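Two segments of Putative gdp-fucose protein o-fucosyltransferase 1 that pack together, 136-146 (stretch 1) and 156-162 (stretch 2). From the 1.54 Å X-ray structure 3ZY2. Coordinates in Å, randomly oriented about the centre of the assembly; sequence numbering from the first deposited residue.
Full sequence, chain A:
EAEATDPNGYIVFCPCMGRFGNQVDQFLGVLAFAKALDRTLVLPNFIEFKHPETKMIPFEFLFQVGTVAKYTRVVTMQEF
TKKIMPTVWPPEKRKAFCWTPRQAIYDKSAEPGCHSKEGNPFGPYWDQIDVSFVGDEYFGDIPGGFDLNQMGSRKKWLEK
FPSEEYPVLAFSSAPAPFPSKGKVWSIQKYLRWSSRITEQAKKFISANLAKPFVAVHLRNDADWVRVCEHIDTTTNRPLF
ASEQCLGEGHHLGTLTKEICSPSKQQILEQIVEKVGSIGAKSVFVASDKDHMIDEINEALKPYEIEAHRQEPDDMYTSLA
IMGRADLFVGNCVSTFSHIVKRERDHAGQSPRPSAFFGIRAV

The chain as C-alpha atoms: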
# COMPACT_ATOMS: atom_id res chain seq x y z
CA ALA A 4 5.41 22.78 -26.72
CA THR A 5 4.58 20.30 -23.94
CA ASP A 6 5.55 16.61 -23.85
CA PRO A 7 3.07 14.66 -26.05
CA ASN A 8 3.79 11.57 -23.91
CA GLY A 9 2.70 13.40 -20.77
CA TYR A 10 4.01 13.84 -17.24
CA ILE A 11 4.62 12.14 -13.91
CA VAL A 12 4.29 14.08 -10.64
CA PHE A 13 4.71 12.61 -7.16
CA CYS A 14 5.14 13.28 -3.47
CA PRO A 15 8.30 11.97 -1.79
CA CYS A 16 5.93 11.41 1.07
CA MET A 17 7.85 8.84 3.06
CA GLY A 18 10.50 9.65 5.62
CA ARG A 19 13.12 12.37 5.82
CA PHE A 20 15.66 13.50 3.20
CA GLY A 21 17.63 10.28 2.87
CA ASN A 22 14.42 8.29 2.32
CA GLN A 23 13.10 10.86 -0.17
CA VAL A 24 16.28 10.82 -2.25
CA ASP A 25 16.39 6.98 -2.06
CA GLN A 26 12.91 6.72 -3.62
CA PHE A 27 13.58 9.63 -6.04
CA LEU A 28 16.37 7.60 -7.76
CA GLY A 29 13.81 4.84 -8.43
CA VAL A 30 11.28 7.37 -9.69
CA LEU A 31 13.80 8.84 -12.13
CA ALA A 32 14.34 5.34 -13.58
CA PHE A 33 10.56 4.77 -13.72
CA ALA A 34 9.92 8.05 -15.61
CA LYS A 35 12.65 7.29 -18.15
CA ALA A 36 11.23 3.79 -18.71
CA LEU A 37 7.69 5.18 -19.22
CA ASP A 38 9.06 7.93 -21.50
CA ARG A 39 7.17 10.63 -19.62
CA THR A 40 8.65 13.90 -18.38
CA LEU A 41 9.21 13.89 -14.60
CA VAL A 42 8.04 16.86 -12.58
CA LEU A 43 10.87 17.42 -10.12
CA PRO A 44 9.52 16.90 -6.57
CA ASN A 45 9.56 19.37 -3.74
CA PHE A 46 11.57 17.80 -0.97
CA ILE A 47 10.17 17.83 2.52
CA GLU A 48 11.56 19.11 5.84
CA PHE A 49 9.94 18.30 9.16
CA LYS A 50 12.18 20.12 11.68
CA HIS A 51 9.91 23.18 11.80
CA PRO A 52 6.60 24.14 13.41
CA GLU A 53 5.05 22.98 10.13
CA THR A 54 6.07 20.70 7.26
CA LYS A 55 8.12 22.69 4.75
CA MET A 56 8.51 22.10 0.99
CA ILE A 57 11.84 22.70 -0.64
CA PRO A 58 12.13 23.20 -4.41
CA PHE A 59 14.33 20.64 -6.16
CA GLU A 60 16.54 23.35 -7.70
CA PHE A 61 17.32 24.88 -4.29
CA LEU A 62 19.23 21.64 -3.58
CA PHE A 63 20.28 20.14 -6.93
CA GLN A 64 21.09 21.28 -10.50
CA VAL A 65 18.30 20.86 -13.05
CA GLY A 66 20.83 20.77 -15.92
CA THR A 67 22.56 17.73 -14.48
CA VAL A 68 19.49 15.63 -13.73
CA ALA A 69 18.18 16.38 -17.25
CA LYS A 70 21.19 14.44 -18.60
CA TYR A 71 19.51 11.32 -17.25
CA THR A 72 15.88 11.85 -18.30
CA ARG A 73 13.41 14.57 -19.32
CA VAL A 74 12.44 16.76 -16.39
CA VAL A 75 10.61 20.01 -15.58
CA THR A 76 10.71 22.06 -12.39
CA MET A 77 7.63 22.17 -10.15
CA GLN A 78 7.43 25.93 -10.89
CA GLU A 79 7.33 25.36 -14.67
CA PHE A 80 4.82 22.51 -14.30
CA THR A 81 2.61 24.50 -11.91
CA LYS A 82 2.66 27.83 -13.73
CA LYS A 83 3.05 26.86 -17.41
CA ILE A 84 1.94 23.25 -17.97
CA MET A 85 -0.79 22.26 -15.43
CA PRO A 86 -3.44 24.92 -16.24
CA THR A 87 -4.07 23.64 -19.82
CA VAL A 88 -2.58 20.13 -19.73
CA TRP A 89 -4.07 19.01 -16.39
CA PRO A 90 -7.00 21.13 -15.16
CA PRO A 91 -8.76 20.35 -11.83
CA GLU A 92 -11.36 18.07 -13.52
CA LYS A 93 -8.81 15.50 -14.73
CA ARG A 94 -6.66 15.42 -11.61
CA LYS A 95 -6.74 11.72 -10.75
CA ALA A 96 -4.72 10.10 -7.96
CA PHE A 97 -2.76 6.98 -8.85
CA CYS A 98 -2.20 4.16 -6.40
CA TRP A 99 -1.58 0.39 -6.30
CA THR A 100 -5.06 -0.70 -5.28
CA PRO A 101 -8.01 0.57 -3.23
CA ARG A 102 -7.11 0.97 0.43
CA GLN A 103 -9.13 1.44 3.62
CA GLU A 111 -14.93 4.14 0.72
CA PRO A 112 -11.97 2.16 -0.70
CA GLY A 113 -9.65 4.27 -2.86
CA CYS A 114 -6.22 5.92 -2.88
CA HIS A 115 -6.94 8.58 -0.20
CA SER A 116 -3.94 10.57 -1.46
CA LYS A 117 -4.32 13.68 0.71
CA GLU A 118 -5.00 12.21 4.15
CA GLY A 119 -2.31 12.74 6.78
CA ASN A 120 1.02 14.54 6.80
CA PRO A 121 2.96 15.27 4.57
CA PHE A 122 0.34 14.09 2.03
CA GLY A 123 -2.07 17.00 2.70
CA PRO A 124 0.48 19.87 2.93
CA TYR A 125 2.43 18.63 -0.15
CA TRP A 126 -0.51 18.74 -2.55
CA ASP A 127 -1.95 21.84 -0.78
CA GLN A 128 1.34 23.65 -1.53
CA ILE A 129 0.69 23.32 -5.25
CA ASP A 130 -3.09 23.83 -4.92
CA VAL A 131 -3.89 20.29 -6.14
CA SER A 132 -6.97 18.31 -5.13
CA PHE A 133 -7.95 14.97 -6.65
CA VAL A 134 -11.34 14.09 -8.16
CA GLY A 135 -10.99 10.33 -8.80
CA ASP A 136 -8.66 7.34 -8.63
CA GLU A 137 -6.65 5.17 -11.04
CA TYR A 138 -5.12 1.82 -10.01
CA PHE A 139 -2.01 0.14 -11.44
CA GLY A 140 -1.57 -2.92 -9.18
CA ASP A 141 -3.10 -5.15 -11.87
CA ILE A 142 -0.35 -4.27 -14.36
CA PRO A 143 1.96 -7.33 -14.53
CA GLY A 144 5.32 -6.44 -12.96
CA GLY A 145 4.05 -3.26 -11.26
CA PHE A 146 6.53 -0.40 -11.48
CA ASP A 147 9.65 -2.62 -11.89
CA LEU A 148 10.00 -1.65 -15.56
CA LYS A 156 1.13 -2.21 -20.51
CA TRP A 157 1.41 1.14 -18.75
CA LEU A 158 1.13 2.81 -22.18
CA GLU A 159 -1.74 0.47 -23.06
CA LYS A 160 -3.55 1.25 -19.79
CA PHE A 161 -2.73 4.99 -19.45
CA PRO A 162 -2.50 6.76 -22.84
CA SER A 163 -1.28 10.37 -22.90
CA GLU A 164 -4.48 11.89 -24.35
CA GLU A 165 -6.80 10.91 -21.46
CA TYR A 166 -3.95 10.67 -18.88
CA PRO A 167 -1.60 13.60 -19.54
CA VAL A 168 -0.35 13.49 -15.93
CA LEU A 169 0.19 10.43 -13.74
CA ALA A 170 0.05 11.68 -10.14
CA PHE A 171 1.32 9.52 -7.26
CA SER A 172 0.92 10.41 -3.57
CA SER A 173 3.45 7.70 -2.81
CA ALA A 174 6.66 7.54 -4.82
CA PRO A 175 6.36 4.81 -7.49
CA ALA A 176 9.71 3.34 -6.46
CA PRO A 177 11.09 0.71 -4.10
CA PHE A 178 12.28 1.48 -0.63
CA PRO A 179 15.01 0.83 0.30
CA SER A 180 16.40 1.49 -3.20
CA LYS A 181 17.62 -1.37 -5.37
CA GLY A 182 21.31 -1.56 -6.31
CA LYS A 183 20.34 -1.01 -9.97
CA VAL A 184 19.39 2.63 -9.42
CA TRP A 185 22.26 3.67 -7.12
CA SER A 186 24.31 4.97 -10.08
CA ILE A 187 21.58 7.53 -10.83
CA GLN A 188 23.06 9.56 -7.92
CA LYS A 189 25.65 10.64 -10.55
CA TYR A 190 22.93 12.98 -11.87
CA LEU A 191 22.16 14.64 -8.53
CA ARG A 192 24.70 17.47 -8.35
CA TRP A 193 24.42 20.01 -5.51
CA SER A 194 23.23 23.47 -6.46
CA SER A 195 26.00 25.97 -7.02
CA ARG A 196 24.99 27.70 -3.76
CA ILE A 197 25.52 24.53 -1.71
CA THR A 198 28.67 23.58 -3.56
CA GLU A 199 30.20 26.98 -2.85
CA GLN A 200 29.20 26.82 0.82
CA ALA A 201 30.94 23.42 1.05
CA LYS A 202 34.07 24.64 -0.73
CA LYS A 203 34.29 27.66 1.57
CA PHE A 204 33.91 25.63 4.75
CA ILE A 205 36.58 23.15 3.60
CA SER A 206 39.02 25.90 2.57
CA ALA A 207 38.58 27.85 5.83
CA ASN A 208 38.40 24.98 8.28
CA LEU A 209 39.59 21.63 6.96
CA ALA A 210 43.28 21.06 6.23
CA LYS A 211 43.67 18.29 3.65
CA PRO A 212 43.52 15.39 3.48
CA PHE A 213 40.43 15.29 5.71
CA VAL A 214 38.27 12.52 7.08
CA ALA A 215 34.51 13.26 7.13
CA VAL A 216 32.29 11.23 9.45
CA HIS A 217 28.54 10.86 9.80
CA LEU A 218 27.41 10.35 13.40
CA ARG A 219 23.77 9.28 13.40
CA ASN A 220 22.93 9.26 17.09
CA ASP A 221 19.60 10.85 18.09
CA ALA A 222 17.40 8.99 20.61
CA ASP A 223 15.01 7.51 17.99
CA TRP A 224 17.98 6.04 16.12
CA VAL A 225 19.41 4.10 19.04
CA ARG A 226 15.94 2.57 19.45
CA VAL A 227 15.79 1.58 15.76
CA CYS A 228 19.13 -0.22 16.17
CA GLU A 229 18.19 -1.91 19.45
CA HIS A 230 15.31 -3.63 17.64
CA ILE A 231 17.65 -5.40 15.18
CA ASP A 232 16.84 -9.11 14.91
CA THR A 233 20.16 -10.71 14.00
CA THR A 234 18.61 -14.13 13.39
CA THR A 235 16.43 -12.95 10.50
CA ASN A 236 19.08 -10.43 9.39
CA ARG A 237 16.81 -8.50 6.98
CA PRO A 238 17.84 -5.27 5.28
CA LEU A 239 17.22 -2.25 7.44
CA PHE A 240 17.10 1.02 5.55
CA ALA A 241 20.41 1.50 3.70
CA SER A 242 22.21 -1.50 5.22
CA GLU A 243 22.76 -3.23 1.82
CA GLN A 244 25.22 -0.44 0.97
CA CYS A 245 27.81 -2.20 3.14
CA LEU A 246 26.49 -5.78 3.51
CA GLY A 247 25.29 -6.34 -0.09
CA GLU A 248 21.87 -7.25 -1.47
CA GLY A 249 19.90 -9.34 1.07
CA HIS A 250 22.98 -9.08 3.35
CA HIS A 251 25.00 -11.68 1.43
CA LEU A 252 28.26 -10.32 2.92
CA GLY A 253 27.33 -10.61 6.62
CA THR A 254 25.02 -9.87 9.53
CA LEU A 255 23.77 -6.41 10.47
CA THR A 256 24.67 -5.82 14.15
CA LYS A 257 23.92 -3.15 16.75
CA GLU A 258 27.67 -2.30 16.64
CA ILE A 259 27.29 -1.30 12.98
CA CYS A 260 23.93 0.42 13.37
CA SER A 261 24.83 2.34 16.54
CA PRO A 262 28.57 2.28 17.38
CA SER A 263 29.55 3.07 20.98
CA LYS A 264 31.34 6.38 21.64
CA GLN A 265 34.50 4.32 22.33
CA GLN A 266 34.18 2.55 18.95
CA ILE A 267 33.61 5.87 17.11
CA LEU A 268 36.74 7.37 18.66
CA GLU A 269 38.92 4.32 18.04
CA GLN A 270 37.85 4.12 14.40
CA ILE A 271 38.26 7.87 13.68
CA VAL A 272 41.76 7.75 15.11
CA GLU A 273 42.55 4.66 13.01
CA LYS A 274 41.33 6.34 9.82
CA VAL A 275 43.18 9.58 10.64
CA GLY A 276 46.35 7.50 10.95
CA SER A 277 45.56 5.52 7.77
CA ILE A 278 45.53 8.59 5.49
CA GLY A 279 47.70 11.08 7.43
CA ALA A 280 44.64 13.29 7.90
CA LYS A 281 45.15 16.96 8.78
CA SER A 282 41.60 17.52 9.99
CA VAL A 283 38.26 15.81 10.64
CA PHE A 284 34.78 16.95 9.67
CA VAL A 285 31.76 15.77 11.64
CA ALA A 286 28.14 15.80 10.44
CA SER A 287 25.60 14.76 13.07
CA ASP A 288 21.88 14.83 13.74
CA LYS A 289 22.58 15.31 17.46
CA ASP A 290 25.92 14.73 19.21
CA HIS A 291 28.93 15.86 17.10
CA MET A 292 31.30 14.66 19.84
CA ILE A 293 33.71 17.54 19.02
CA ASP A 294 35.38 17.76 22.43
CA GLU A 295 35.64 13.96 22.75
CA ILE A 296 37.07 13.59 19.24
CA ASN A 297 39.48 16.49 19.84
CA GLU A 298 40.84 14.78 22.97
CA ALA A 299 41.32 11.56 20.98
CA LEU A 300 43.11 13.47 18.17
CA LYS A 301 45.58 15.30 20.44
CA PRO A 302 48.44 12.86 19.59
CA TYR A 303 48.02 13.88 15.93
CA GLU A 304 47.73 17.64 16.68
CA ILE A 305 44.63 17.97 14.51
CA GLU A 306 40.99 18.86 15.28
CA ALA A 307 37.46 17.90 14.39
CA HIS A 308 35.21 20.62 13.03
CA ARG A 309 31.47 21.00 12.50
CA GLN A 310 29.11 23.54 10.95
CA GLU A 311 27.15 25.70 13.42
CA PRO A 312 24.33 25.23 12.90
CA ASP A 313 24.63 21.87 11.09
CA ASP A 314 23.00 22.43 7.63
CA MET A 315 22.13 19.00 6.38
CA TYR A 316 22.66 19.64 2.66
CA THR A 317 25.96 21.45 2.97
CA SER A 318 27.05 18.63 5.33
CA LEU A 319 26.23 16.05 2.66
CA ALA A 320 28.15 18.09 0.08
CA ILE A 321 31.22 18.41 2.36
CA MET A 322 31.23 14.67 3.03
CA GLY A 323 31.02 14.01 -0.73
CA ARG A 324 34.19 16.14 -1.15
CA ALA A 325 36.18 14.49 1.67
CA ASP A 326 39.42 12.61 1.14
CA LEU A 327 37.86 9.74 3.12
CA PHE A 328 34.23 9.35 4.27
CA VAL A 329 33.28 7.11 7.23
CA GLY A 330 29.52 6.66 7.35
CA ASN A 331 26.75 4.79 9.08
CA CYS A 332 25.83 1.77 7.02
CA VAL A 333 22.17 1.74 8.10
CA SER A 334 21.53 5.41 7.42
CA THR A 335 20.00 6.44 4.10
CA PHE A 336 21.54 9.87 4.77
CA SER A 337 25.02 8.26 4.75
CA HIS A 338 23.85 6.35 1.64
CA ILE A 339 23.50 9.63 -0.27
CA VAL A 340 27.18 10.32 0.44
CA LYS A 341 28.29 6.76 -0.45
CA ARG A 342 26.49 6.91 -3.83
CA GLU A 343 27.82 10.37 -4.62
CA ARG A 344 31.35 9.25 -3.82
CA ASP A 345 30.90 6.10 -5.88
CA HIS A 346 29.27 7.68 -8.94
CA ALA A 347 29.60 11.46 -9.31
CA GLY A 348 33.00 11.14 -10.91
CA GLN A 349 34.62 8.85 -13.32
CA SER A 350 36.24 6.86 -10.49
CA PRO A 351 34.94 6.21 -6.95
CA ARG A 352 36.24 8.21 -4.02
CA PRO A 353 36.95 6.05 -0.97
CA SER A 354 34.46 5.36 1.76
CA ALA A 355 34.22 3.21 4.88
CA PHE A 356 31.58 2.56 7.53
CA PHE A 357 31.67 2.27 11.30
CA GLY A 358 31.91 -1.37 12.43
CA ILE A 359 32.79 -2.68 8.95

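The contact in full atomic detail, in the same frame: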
# COMPACT_ATOMS: atom_id res chain seq x y z
N ASP A 136 -9.79 8.24 -8.82
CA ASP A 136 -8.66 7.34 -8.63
C ASP A 136 -8.39 6.46 -9.84
O ASP A 136 -9.32 6.11 -10.58
CB ASP A 136 -8.85 6.51 -7.35
CG ASP A 136 -8.68 7.34 -6.08
OD1 ASP A 136 -7.99 8.38 -6.09
OD2 ASP A 136 -9.23 6.93 -5.04
N GLU A 137 -7.11 6.17 -10.06
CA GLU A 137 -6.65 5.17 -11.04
C GLU A 137 -5.72 4.17 -10.34
O GLU A 137 -4.88 4.57 -9.54
CB GLU A 137 -5.94 5.81 -12.24
CG GLU A 137 -6.84 6.67 -13.13
CD GLU A 137 -7.72 5.89 -14.11
OE1 GLU A 137 -7.43 4.69 -14.38
OE2 GLU A 137 -8.68 6.49 -14.65
N TYR A 138 -5.90 2.89 -10.64
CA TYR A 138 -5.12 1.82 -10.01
C TYR A 138 -4.19 1.16 -11.01
O TYR A 138 -4.52 1.07 -12.19
CB TYR A 138 -6.06 0.78 -9.39
CG TYR A 138 -7.10 1.42 -8.52
CD1 TYR A 138 -6.75 2.02 -7.31
CD2 TYR A 138 -8.44 1.46 -8.90
CE1 TYR A 138 -7.71 2.66 -6.52
CE2 TYR A 138 -9.40 2.07 -8.11
CZ TYR A 138 -9.03 2.66 -6.92
OH TYR A 138 -10.01 3.27 -6.16
N PHE A 139 -3.01 0.74 -10.55
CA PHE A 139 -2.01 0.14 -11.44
C PHE A 139 -1.46 -1.20 -10.92
O PHE A 139 -0.60 -1.81 -11.57
CB PHE A 139 -0.86 1.12 -11.74
CG PHE A 139 -0.12 1.59 -10.52
CD1 PHE A 139 0.88 0.81 -9.95
CD2 PHE A 139 -0.42 2.83 -9.95
CE1 PHE A 139 1.56 1.24 -8.81
CE2 PHE A 139 0.26 3.28 -8.81
CZ PHE A 139 1.26 2.49 -8.24
N GLY A 140 -1.97 -1.65 -9.78
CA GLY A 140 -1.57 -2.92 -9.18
C GLY A 140 -1.83 -4.15 -10.04
O GLY A 140 -1.18 -5.18 -9.86
N ASP A 141 -2.76 -4.04 -10.99
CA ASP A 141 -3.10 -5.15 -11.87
C ASP A 141 -2.18 -5.24 -13.09
O ASP A 141 -2.24 -6.21 -13.86
CB ASP A 141 -4.57 -5.08 -12.31
CG ASP A 141 -4.95 -3.71 -12.86
OD1 ASP A 141 -4.39 -3.31 -13.91
OD2 ASP A 141 -5.82 -3.06 -12.25
N ILE A 142 -1.33 -4.23 -13.28
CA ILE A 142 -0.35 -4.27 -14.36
C ILE A 142 0.75 -5.27 -13.96
O ILE A 142 1.36 -5.13 -12.90
CB ILE A 142 0.24 -2.86 -14.67
CG1 ILE A 142 -0.88 -1.89 -15.05
CG2 ILE A 142 1.31 -2.94 -15.78
CD1 ILE A 142 -0.45 -0.43 -15.22
N PRO A 143 0.96 -6.31 -14.80
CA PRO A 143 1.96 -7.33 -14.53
C PRO A 143 3.34 -6.71 -14.37
O PRO A 143 3.80 -5.99 -15.26
CB PRO A 143 1.92 -8.21 -15.79
CG PRO A 143 0.54 -8.01 -16.34
CD PRO A 143 0.23 -6.58 -16.06
N GLY A 144 3.97 -6.95 -13.23
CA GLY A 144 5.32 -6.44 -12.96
C GLY A 144 5.36 -5.12 -12.20
O GLY A 144 6.44 -4.64 -11.84
N GLY A 145 4.18 -4.53 -11.98
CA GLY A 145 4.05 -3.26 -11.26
C GLY A 145 4.89 -2.15 -11.85
O GLY A 145 4.86 -1.90 -13.06
N PHE A 146 5.68 -1.49 -11.01
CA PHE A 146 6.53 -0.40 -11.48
C PHE A 146 8.01 -0.79 -11.67
O PHE A 146 8.86 0.09 -11.86
CB PHE A 146 6.36 0.87 -10.62
CG PHE A 146 6.53 0.67 -9.12
CD1 PHE A 146 7.57 -0.09 -8.59
CD2 PHE A 146 5.67 1.31 -8.23
CE1 PHE A 146 7.72 -0.25 -7.21
CE2 PHE A 146 5.81 1.17 -6.85
CZ PHE A 146 6.84 0.39 -6.34
N LYS A 156 2.30 -1.96 -21.37
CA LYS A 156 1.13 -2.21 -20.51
C LYS A 156 0.69 -0.94 -19.80
O LYS A 156 -0.51 -0.65 -19.71
CB LYS A 156 1.43 -3.34 -19.51
CG LYS A 156 1.63 -4.73 -20.15
CD LYS A 156 0.32 -5.40 -20.58
CE LYS A 156 -0.56 -5.75 -19.38
NZ LYS A 156 -1.53 -6.85 -19.65
N TRP A 157 1.67 -0.19 -19.29
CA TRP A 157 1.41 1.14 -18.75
C TRP A 157 0.93 2.08 -19.85
O TRP A 157 0.03 2.89 -19.61
CB TRP A 157 2.68 1.71 -18.11
CG TRP A 157 2.92 1.25 -16.71
CD1 TRP A 157 3.57 0.11 -16.32
CD2 TRP A 157 2.53 1.92 -15.50
NE1 TRP A 157 3.61 0.03 -14.94
CE2 TRP A 157 2.97 1.13 -14.42
CE3 TRP A 157 1.84 3.11 -15.23
CZ2 TRP A 157 2.75 1.49 -13.09
CZ3 TRP A 157 1.61 3.47 -13.91
CH2 TRP A 157 2.08 2.67 -12.86
N LEU A 158 1.53 1.99 -21.04
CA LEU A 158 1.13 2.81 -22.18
C LEU A 158 -0.23 2.39 -22.71
O LEU A 158 -1.04 3.22 -23.13
CB LEU A 158 2.18 2.72 -23.30
CG LEU A 158 2.18 3.83 -24.36
CD1 LEU A 158 2.87 5.07 -23.83
CD2 LEU A 158 2.83 3.36 -25.66
N GLU A 159 -0.46 1.07 -22.70
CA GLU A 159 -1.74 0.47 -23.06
C GLU A 159 -2.82 0.95 -22.09
O GLU A 159 -3.88 1.41 -22.52
CB GLU A 159 -1.59 -1.06 -23.03
CG GLU A 159 -2.87 -1.88 -23.13
CD GLU A 159 -2.70 -3.29 -22.55
OE1 GLU A 159 -1.72 -3.99 -22.90
OE2 GLU A 159 -3.55 -3.70 -21.72
N LYS A 160 -2.54 0.88 -20.79
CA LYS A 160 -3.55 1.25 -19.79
C LYS A 160 -3.73 2.78 -19.62
O LYS A 160 -4.86 3.25 -19.47
CB LYS A 160 -3.29 0.56 -18.45
CG LYS A 160 -4.42 0.77 -17.46
CD LYS A 160 -4.24 0.00 -16.18
CE LYS A 160 -5.46 0.22 -15.29
NZ LYS A 160 -5.45 -0.62 -14.05
N PHE A 161 -2.63 3.54 -19.65
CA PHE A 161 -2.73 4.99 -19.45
C PHE A 161 -2.18 5.83 -20.61
O PHE A 161 -1.08 6.38 -20.50
CB PHE A 161 -2.06 5.42 -18.14
CG PHE A 161 -2.57 4.68 -16.92
CD1 PHE A 161 -3.88 4.86 -16.47
CD2 PHE A 161 -1.74 3.81 -16.24
CE1 PHE A 161 -4.34 4.18 -15.36
CE2 PHE A 161 -2.20 3.11 -15.11
CZ PHE A 161 -3.51 3.30 -14.68
N PRO A 162 -2.94 5.94 -21.71
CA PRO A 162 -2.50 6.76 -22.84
C PRO A 162 -2.42 8.24 -22.48
O PRO A 162 -3.15 8.71 -21.60
CB PRO A 162 -3.59 6.53 -23.90
CG PRO A 162 -4.34 5.31 -23.45
CD PRO A 162 -4.27 5.34 -21.96

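Stretch 1 enters as the end of a β-strand, Asp136 to Tyr138, and then folds through two consecutive turns. A type I turn runs from Phe139 to Ile142, closed by Ile142 N to Phe139 O at 3.1 Å; a type II turn follows from Ile142 to Gly145, closed by Gly145 N to Ile142 O at 3.0 Å. The backbone angles suit the two glycines at its end: at Gly144 a β-carbon would be jammed against the carbonyl oxygen of Pro143, and Gly145 also has positive phi. Stretch 2 carries a short helix, Trp157 to Lys160, with backbone hydrogen bonds from Lys160 N to Lys156 O (2.8 Å) and from Phe161 N to Trp157 O (2.7 Å); Phe161 is the first residue to leave helical angles. The backbones keep their distance, with Ile142 CA 6.7 Å from Lys156 CA and Glu137 CA 9.3 Å from Phe161 CA, so side chains fill the space between them. Together the two stretches bury 533 Å².

Ile142 is the apolar centre of the contact. Its CA-to-CB bond points toward stretch 2, and CD1 lies over one face of the Trp157 indole, 3.8 Å from the centroid of the five-membered ring and only 11° off its normal, a CH-π contact. The same CD1 is 4.0 Å from Phe161 CE2 and 3.9 Å from Lys160 CD, so this one methyl touches two aromatic rings and the aliphatic part of a lysine. Ile142 CG2 lies 3.8 Å from Lys156 CB and is also close to Trp157.

Trp157 has the largest area covered by the opposing stretch, 100 Å². Its CA-to-CB bond points sideways, but the end of the side chain comes nearer stretch 1 and combines apolar packing with one polar bond. Trp157 NE1 donates to Gly145 O at 3.0 Å, with a nearly straight N-H...O angle of 168°; the oxygen sits at the ring edge, near the indole plane, where the N-H points. At the far end of the indole, Trp157 CH2 lies over one face of the Phe139 ring, 3.4 Å from Phe139 CG. The planes of the Phe139 ring and the indole six-membered ring meet obliquely at 36°, with centroids 5.1 Å apart.

Lys160 brings charge to the interface. Its side chain is fully extended, all four chi angles t, which carries NZ past Ile142 to two oxygens: it donates to Tyr138 O at 2.7 Å and to Asp141 OD1 at 2.9 Å, the latter also a salt bridge. The ammonium thus ties the end of the strand to the first turn. Phe161 completes the packing with its edge: Phe161 CE1 approaches Glu137 OE1 at 3.3 Å and Phe161 CZ approaches Tyr138 O at 3.5 Å, placing polarised ring hydrogens near oxygens, while Phe161 CE2 meets Phe139 CB at 4.1 Å. At the exposed margin, Pro143 CD rests 3.5 Å from Lys156 CE.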